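Local atomic coordinates of pectinesterase 1 (Solanum lycopersicum, PDB entry 1XG2), a protein that removes methyl esters from cell-wall pectin, releasing methanol and probably preparing the walls of tomato fruit for softening during ripening. Residues T78-A83 and T133-S138; I97-T102 and A110-V115. One frame throughout, in Å; residues are numbered along the deposited sequence.

Contact 1: residues T78-A83 and T133-S138; sequences TTFRSA and TLYAHS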
ATOM      1  N   THR A  78      -4.459  10.770 -12.003  1.00 15.71           N
ATOM      2  CA  THR A  78      -3.788   9.495 -11.796  1.00 15.53           C
ATOM      3  C   THR A  78      -4.515   8.774 -10.669  1.00 14.94           C
ATOM      4  O   THR A  78      -5.194   9.398  -9.837  1.00 15.03           O
ATOM      5  CB  THR A  78      -2.313   9.640 -11.410  1.00 15.60           C
ATOM      6  OG1 THR A  78      -2.208  10.277 -10.135  1.00 14.94           O
ATOM      7  CG2 THR A  78      -1.559  10.554 -12.374  1.00 17.08           C
ATOM      8  N   THR A  79      -4.370   7.462 -10.654  1.00 14.65           N
ATOM      9  CA  THR A  79      -4.865   6.638  -9.571  1.00 14.39           C
ATOM     10  C   THR A  79      -4.344   7.152  -8.237  1.00 14.53           C
ATOM     11  O   THR A  79      -5.111   7.349  -7.311  1.00 15.09           O
ATOM     12  CB  THR A  79      -4.432   5.171  -9.813  1.00 14.67           C
ATOM     13  OG1 THR A  79      -4.961   4.710 -11.074  1.00 13.98           O
ATOM     14  CG2 THR A  79      -5.043   4.239  -8.769  1.00 14.45           C
ATOM     15  N   PHE A  80      -3.038   7.396  -8.163  1.00 14.38           N
ATOM     16  CA  PHE A  80      -2.378   7.824  -6.936  1.00 14.80           C
ATOM     17  C   PHE A  80      -3.001   9.105  -6.382  1.00 14.80           C
ATOM     18  O   PHE A  80      -3.231   9.208  -5.190  1.00 14.51           O
ATOM     19  CB  PHE A  80      -0.865   7.994  -7.205  1.00 14.52           C
ATOM     20  CG  PHE A  80      -0.048   8.372  -5.996  1.00 13.39           C
ATOM     21  CD1 PHE A  80       0.267   9.694  -5.737  1.00 13.24           C
ATOM     22  CD2 PHE A  80       0.462   7.395  -5.155  1.00 13.54           C
ATOM     23  CE1 PHE A  80       1.051  10.042  -4.634  1.00 13.00           C
ATOM     24  CE2 PHE A  80       1.245   7.727  -4.054  1.00 13.92           C
ATOM     25  CZ  PHE A  80       1.541   9.053  -3.789  1.00 13.90           C
ATOM     26  N   ARG A  81      -3.292  10.065  -7.256  1.00 15.50           N
ATOM     27  CA  ARG A  81      -3.819  11.372  -6.838  1.00 16.13           C
ATOM     28  C   ARG A  81      -5.362  11.454  -6.847  1.00 15.16           C
ATOM     29  O   ARG A  81      -5.915  12.532  -6.624  1.00 15.15           O
ATOM     30  CB  ARG A  81      -3.237  12.488  -7.720  1.00 16.89           C
ATOM     31  CG  ARG A  81      -1.821  12.877  -7.404  1.00 21.61           C
ATOM     32  CD  ARG A  81      -1.324  14.051  -8.257  1.00 28.05           C
ATOM     33  NE  ARG A  81      -1.858  15.324  -7.752  1.00 33.02           N
ATOM     34  CZ  ARG A  81      -1.998  16.449  -8.464  1.00 37.40           C
ATOM     35  NH1 ARG A  81      -1.639  16.513  -9.746  1.00 38.93           N
ATOM     36  NH2 ARG A  81      -2.512  17.530  -7.879  1.00 39.32           N
ATOM     37  N   SER A  82      -6.035  10.335  -7.103  1.00 13.64           N
ATOM     38  CA  SER A  82      -7.500  10.269  -7.111  1.00 13.53           C
ATOM     39  C   SER A  82      -8.118  10.116  -5.710  1.00 12.95           C
ATOM     40  O   SER A  82      -9.325  10.296  -5.543  1.00 13.21           O
ATOM     41  CB  SER A  82      -8.004   9.124  -8.012  1.00 13.47           C
ATOM     42  OG  SER A  82      -7.796   7.826  -7.442  1.00 12.64           O
ATOM     43  N   ALA A  83      -7.293   9.802  -4.713  1.00 12.75           N
ATOM     44  CA  ALA A  83      -7.781   9.523  -3.354  1.00 11.93           C
ATOM     45  C   ALA A  83      -8.567  10.687  -2.741  1.00 11.68           C
ATOM     46  O   ALA A  83      -8.109  11.816  -2.735  1.00 10.88           O
ATOM     47  CB  ALA A  83      -6.616   9.171  -2.453  1.00 11.68           C
ATOM     48  N   THR A 133     -10.865   0.948  -4.614  1.00  9.96           N
ATOM     49  CA  THR A 133     -11.323   1.625  -3.396  1.00  9.56           C
ATOM     50  C   THR A 133     -10.210   2.004  -2.419  1.00  9.39           C
ATOM     51  O   THR A 133     -10.144   3.143  -1.977  1.00  8.80           O
ATOM     52  CB  THR A 133     -12.303   0.701  -2.659  1.00 10.05           C
ATOM     53  OG1 THR A 133     -13.487   0.531  -3.442  1.00  9.41           O
ATOM     54  CG2 THR A 133     -12.776   1.338  -1.367  1.00 10.52           C
ATOM     55  N   LEU A 134      -9.356   1.026  -2.089  1.00  8.35           N
ATOM     56  CA  LEU A 134      -8.366   1.164  -1.025  1.00  8.60           C
ATOM     57  C   LEU A 134      -6.971   0.899  -1.557  1.00  8.70           C
ATOM     58  O   LEU A 134      -6.608  -0.239  -1.869  1.00  8.48           O
ATOM     59  CB  LEU A 134      -8.679   0.210   0.139  1.00  8.60           C
ATOM     60  CG  LEU A 134      -7.649   0.174   1.271  1.00  8.87           C
ATOM     61  CD1 LEU A 134      -7.521   1.560   1.889  1.00  9.74           C
ATOM     62  CD2 LEU A 134      -8.015  -0.853   2.327  1.00 11.71           C
ATOM     63  N   TYR A 135      -6.201   1.976  -1.663  1.00  8.89           N
ATOM     64  CA  TYR A 135      -4.816   1.941  -2.101  1.00  8.85           C
ATOM     65  C   TYR A 135      -3.916   1.854  -0.875  1.00  9.03           C
ATOM     66  O   TYR A 135      -3.463   2.878  -0.348  1.00  7.99           O
ATOM     67  CB  TYR A 135      -4.509   3.225  -2.899  1.00  8.60           C
ATOM     68  CG  TYR A 135      -3.347   3.179  -3.868  1.00  8.80           C
ATOM     69  CD1 TYR A 135      -2.420   2.148  -3.868  1.00  8.77           C
ATOM     70  CD2 TYR A 135      -3.207   4.186  -4.825  1.00 10.37           C
ATOM     71  CE1 TYR A 135      -1.369   2.124  -4.783  1.00 11.69           C
ATOM     72  CE2 TYR A 135      -2.179   4.173  -5.734  1.00  9.38           C
ATOM     73  CZ  TYR A 135      -1.261   3.153  -5.719  1.00 11.37           C
ATOM     74  OH  TYR A 135      -0.246   3.181  -6.649  1.00 15.30           O
ATOM     75  N   ALA A 136      -3.701   0.624  -0.411  1.00  9.36           N
ATOM     76  CA  ALA A 136      -2.759   0.344   0.648  1.00  9.53           C
ATOM     77  C   ALA A 136      -1.409   0.274  -0.037  1.00 10.00           C
ATOM     78  O   ALA A 136      -0.940  -0.804  -0.413  1.00 10.31           O
ATOM     79  CB  ALA A 136      -3.110  -0.965   1.336  1.00 10.06           C
ATOM     80  N   HIS A 137      -0.825   1.458  -0.209  1.00  9.80           N
ATOM     81  CA  HIS A 137       0.255   1.731  -1.153  1.00  9.74           C
ATOM     82  C   HIS A 137       1.590   1.126  -0.714  1.00  9.59           C
ATOM     83  O   HIS A 137       2.251   0.412  -1.469  1.00  8.60           O
ATOM     84  CB  HIS A 137       0.385   3.249  -1.352  1.00  9.65           C
ATOM     85  CG  HIS A 137       1.485   3.650  -2.280  1.00 11.16           C
ATOM     86  ND1 HIS A 137       2.812   3.572  -1.934  1.00 14.48           N
ATOM     87  CD2 HIS A 137       1.456   4.140  -3.541  1.00 15.28           C
ATOM     88  CE1 HIS A 137       3.557   3.964  -2.953  1.00 15.82           C
ATOM     89  NE2 HIS A 137       2.759   4.318  -3.942  1.00 12.88           N
ATOM     90  N   SER A 138       1.978   1.417   0.516  1.00  9.28           N
ATOM     91  CA  SER A 138       3.295   1.041   1.008  1.00  9.00           C
ATOM     92  C   SER A 138       3.309   1.200   2.499  1.00  9.20           C
ATOM     93  O   SER A 138       2.371   1.756   3.081  1.00  9.08           O
ATOM     94  CB  SER A 138       4.386   1.908   0.368  1.00  9.12           C
ATOM     95  OG  SER A 138       4.090   3.284   0.510  1.00  8.59           O
TER
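The ring of Phe80, in the loop 78-83, packs beside Tyr135 and His137 of strand 134-136 and the residue that follows it. Phe80 CB lies 4.3 Å from Tyr135 CE2, a ring carbon that also has Phe80 CA 3.8 Å away, near the plane of the tyrosine ring. CG sits anti to the backbone N (chi1 -177°), which carries the ring on past Tyr135 to the histidine. Phe80 CD2 is 4.2 Å from Tyr135 CE2 and also borders the imidazole, while the next atom, Phe80 CE2, comes 3.6 Å from His137 CD2. That histidine carbon lies at the phenylalanine's edge, with the planes turned 73° apart. The imidazole is held at both nitrogens: His137 ND1 pairs with Ser138 OG at 2.8 Å, and NE2 with Thr114 of the inhibitor chain. An aromatic ring suits this place, since its pi system takes a cation-pi contact from Arg114 while its carbons pack on Tyr135 and His137; an alanine here would probably open a gap beside His137 and deprive the Arg114 charge of its aromatic partner. Thr79, a probable substrate-binding residue, sets CG2 beside Tyr135. The aromatic cluster thus joins a loop to strand 134-136, beside the probable substrate site on the parallel beta-helix of a pectinesterase.

Contact 2: residues I97-T102 and A110-V115; sequences ICIQNT and AVALRV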
ATOM      1  N   ILE A  97     -15.121   6.671  10.948  1.00 11.42           N
ATOM      2  CA  ILE A  97     -15.312   7.630   9.862  1.00 10.91           C
ATOM      3  C   ILE A  97     -15.451   6.863   8.556  1.00 10.42           C
ATOM      4  O   ILE A  97     -14.983   5.740   8.436  1.00  9.43           O
ATOM      5  CB  ILE A  97     -14.135   8.641   9.828  1.00 10.99           C
ATOM      6  CG1 ILE A  97     -14.480   9.863   8.964  1.00 10.97           C
ATOM      7  CG2 ILE A  97     -12.845   7.972   9.333  1.00 11.95           C
ATOM      8  CD1 ILE A  97     -13.532  11.008   9.149  1.00 12.13           C
ATOM      9  N   CYS A  98     -16.117   7.472   7.588  1.00 10.77           N
ATOM     10  CA  CYS A  98     -16.243   6.909   6.240  1.00 10.53           C
ATOM     11  C   CYS A  98     -15.391   7.742   5.286  1.00 10.31           C
ATOM     12  O   CYS A  98     -15.416   8.954   5.356  1.00 10.90           O
ATOM     13  CB  CYS A  98     -17.709   6.951   5.774  1.00 10.89           C
ATOM     14  SG  CYS A  98     -17.906   6.492   4.027  1.00 13.51           S
ATOM     15  N   ILE A  99     -14.606   7.083   4.440  1.00  9.58           N
ATOM     16  CA  ILE A  99     -13.934   7.724   3.323  1.00  9.50           C
ATOM     17  C   ILE A  99     -14.544   7.123   2.078  1.00  9.63           C
ATOM     18  O   ILE A  99     -14.581   5.918   1.929  1.00  9.35           O
ATOM     19  CB  ILE A  99     -12.411   7.474   3.328  1.00  8.71           C
ATOM     20  CG1 ILE A  99     -11.781   7.799   4.702  1.00  9.01           C
ATOM     21  CG2 ILE A  99     -11.734   8.311   2.235  1.00  8.70           C
ATOM     22  CD1 ILE A  99     -12.043   9.184   5.219  1.00  9.33           C
ATOM     23  N   GLN A 100     -15.021   7.970   1.179  1.00 10.87           N
ATOM     24  CA  GLN A 100     -15.666   7.480  -0.018  1.00 11.44           C
ATOM     25  C   GLN A 100     -15.260   8.233  -1.269  1.00 11.17           C
ATOM     26  O   GLN A 100     -14.893   9.418  -1.227  1.00 10.59           O
ATOM     27  CB  GLN A 100     -17.183   7.486   0.135  1.00 11.97           C
ATOM     28  CG  GLN A 100     -17.799   8.820   0.357  1.00 14.08           C
ATOM     29  CD  GLN A 100     -19.335   8.813   0.103  1.00 18.31           C
ATOM     30  OE1 GLN A 100     -19.908   9.841  -0.230  1.00 18.44           O
ATOM     31  NE2 GLN A 100     -19.975   7.668   0.296  1.00 18.46           N
ATOM     32  N   ASN A 101     -15.317   7.501  -2.373  1.00 11.31           N
ATOM     33  CA  ASN A 101     -15.180   8.075  -3.704  1.00 11.17           C
ATOM     34  C   ASN A 101     -16.428   7.691  -4.503  1.00 11.49           C
ATOM     35  O   ASN A 101     -16.717   6.511  -4.701  1.00 10.21           O
ATOM     36  CB  ASN A 101     -13.886   7.612  -4.371  1.00 11.15           C
ATOM     37  CG  ASN A 101     -13.601   8.361  -5.662  1.00 11.09           C
ATOM     38  OD1 ASN A 101     -14.514   8.578  -6.472  1.00 11.59           O
ATOM     39  ND2 ASN A 101     -12.366   8.785  -5.851  1.00  9.58           N
ATOM     40  N   THR A 102     -17.179   8.703  -4.936  1.00 12.60           N
ATOM     41  CA  THR A 102     -18.485   8.502  -5.587  1.00 13.49           C
ATOM     42  C   THR A 102     -18.430   8.518  -7.113  1.00 14.51           C
ATOM     43  O   THR A 102     -19.472   8.592  -7.773  1.00 15.20           O
ATOM     44  CB  THR A 102     -19.463   9.594  -5.147  1.00 13.43           C
ATOM     45  OG1 THR A 102     -18.922  10.883  -5.460  1.00 12.33           O
ATOM     46  CG2 THR A 102     -19.626   9.606  -3.622  1.00 14.12           C
ATOM     47  N   ALA A 110     -10.731   4.962  -9.114  1.00 11.58           N
ATOM     48  CA  ALA A 110     -11.149   6.108  -8.332  1.00 11.32           C
ATOM     49  C   ALA A 110     -11.066   5.737  -6.835  1.00 10.93           C
ATOM     50  O   ALA A 110     -11.964   5.106  -6.297  1.00 10.80           O
ATOM     51  CB  ALA A 110     -12.560   6.506  -8.726  1.00 11.44           C
ATOM     52  N   VAL A 111      -9.965   6.134  -6.209  1.00 10.73           N
ATOM     53  CA  VAL A 111      -9.575   5.697  -4.871  1.00 10.30           C
ATOM     54  C   VAL A 111     -10.329   6.479  -3.805  1.00  9.88           C
ATOM     55  O   VAL A 111     -10.455   7.710  -3.897  1.00 10.28           O
ATOM     56  CB  VAL A 111      -8.045   5.885  -4.667  1.00 10.29           C
ATOM     57  CG1 VAL A 111      -7.621   5.542  -3.195  1.00  9.59           C
ATOM     58  CG2 VAL A 111      -7.263   5.062  -5.665  1.00 10.21           C
ATOM     59  N   ALA A 112     -10.846   5.767  -2.802  1.00  9.66           N
ATOM     60  CA  ALA A 112     -11.372   6.416  -1.609  1.00  8.95           C
ATOM     61  C   ALA A 112     -10.227   6.800  -0.673  1.00  9.01           C
ATOM     62  O   ALA A 112      -9.957   7.988  -0.455  1.00  9.91           O
ATOM     63  CB  ALA A 112     -12.383   5.529  -0.909  1.00  9.28           C
ATOM     64  N   LEU A 113      -9.527   5.801  -0.158  1.00  9.10           N
ATOM     65  CA  LEU A 113      -8.419   6.016   0.760  1.00  9.13           C
ATOM     66  C   LEU A 113      -7.098   5.502   0.197  1.00  9.11           C
ATOM     67  O   LEU A 113      -6.999   4.347  -0.217  1.00  9.07           O
ATOM     68  CB  LEU A 113      -8.699   5.296   2.077  1.00  8.91           C
ATOM     69  CG  LEU A 113      -7.617   5.342   3.160  1.00  9.71           C
ATOM     70  CD1 LEU A 113      -7.447   6.741   3.720  1.00 10.44           C
ATOM     71  CD2 LEU A 113      -7.980   4.355   4.255  1.00 11.24           C
ATOM     72  N   ARG A 114      -6.077   6.349   0.226  1.00  8.91           N
ATOM     73  CA  ARG A 114      -4.706   5.902   0.001  1.00  9.16           C
ATOM     74  C   ARG A 114      -3.898   6.060   1.275  1.00  9.08           C
ATOM     75  O   ARG A 114      -3.876   7.122   1.890  1.00  7.78           O
ATOM     76  CB  ARG A 114      -4.031   6.653  -1.136  1.00  9.40           C
ATOM     77  CG  ARG A 114      -2.527   6.410  -1.213  1.00 10.16           C
ATOM     78  CD  ARG A 114      -1.911   6.844  -2.526  1.00 12.23           C
ATOM     79  NE  ARG A 114      -2.076   8.277  -2.756  1.00 12.22           N
ATOM     80  CZ  ARG A 114      -1.372   9.238  -2.149  1.00 12.72           C
ATOM     81  NH1 ARG A 114      -0.426   8.948  -1.266  1.00 13.03           N
ATOM     82  NH2 ARG A 114      -1.614  10.511  -2.445  1.00 12.78           N
ATOM     83  N   VAL A 115      -3.225   4.986   1.663  1.00  9.15           N
ATOM     84  CA  VAL A 115      -2.323   5.021   2.797  1.00  9.34           C
ATOM     85  C   VAL A 115      -0.928   4.592   2.365  1.00  9.79           C
ATOM     86  O   VAL A 115      -0.758   3.521   1.794  1.00  9.15           O
ATOM     87  CB  VAL A 115      -2.833   4.120   3.917  1.00  9.73           C
ATOM     88  CG1 VAL A 115      -1.924   4.207   5.122  1.00 11.76           C
ATOM     89  CG2 VAL A 115      -4.283   4.509   4.303  1.00 10.16           C
TER
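Asn101 turns its side-chain amide onto the backbone of Ala110 and Val111, and has more surface buried here than any other residue of the two segments. With CG anti to the backbone N (chi1 -171°), the group extends across to the loop that leads into strand 113-115. Asn101 ND2 donates to Val111 O over 2.9 Å in a nearly straight bond of 165°. The acceptor lies close to the plane of the asparagine amide, whereas ND2 stands well above the plane of the Val111 carbonyl. The same ND2 also bonds to Leu71 O, and OD1 takes the N-H of Ala103, so both ends of a buried polar group are satisfied. That is why asparagine suits the place: one short amide can both give to the carbonyls of Val111 and Leu71 and accept from the N-H of Ala103. Asn101 OD1 further rests 3.6 Å from Ala110 CB.

The segments belong to one coil of the right-handed parallel beta-helix: 98-101 runs in one of its sheets, and 113-115, after a loop, in another. Across the interior between them stands Ile99, whose CG2 branch does the touching. Ile99 CG2 lies only 3.2 Å from Ala112 O, a tight approach for a methyl group, and meets Ala112 CB at 4.2 Å and Leu113 CB at 4.3 Å. A beta-branched hydrocarbon suits this spot, because one branch can reach Ala112 and Leu113, and Leu85 of strand 85-87 packs against both Ile99 and Leu113.

Ala112 presents only a methyl to strand 98-101, and its small size matches the close backbones, Asn101 and Ala112 having their CA atoms 4.7 Å apart. Ala112 CB nestles against main chain, 3.6 Å from Ile99 O, and also borders Gln100 CA and Asn101 N, while Ile127 of strand 126-128 packs against it from the next coil.

How the contacts relate
The centres of the two contacts lie about 9 Å apart, and contact 2 is nested along the chain inside the loop that contact 1 closes. Both reach one sheet, where strands 113-115 and 134-136 are neighbours: Ala112 N and Thr133 O probably bond at 2.8 Å. Arg114 NE lies 2.9 Å from Phe80 O, tying the loop 78-83 to strand 113-115, and Ser82 OG, bonded to Val111 N, adds a second tie. Together they border the probable active site. The side chain of Thr79 comes within about 3 Å of those of Gln109 and Asp132, the predicted proton donor, and that of Val111 within about 4 Å of Thr79 and Asp132.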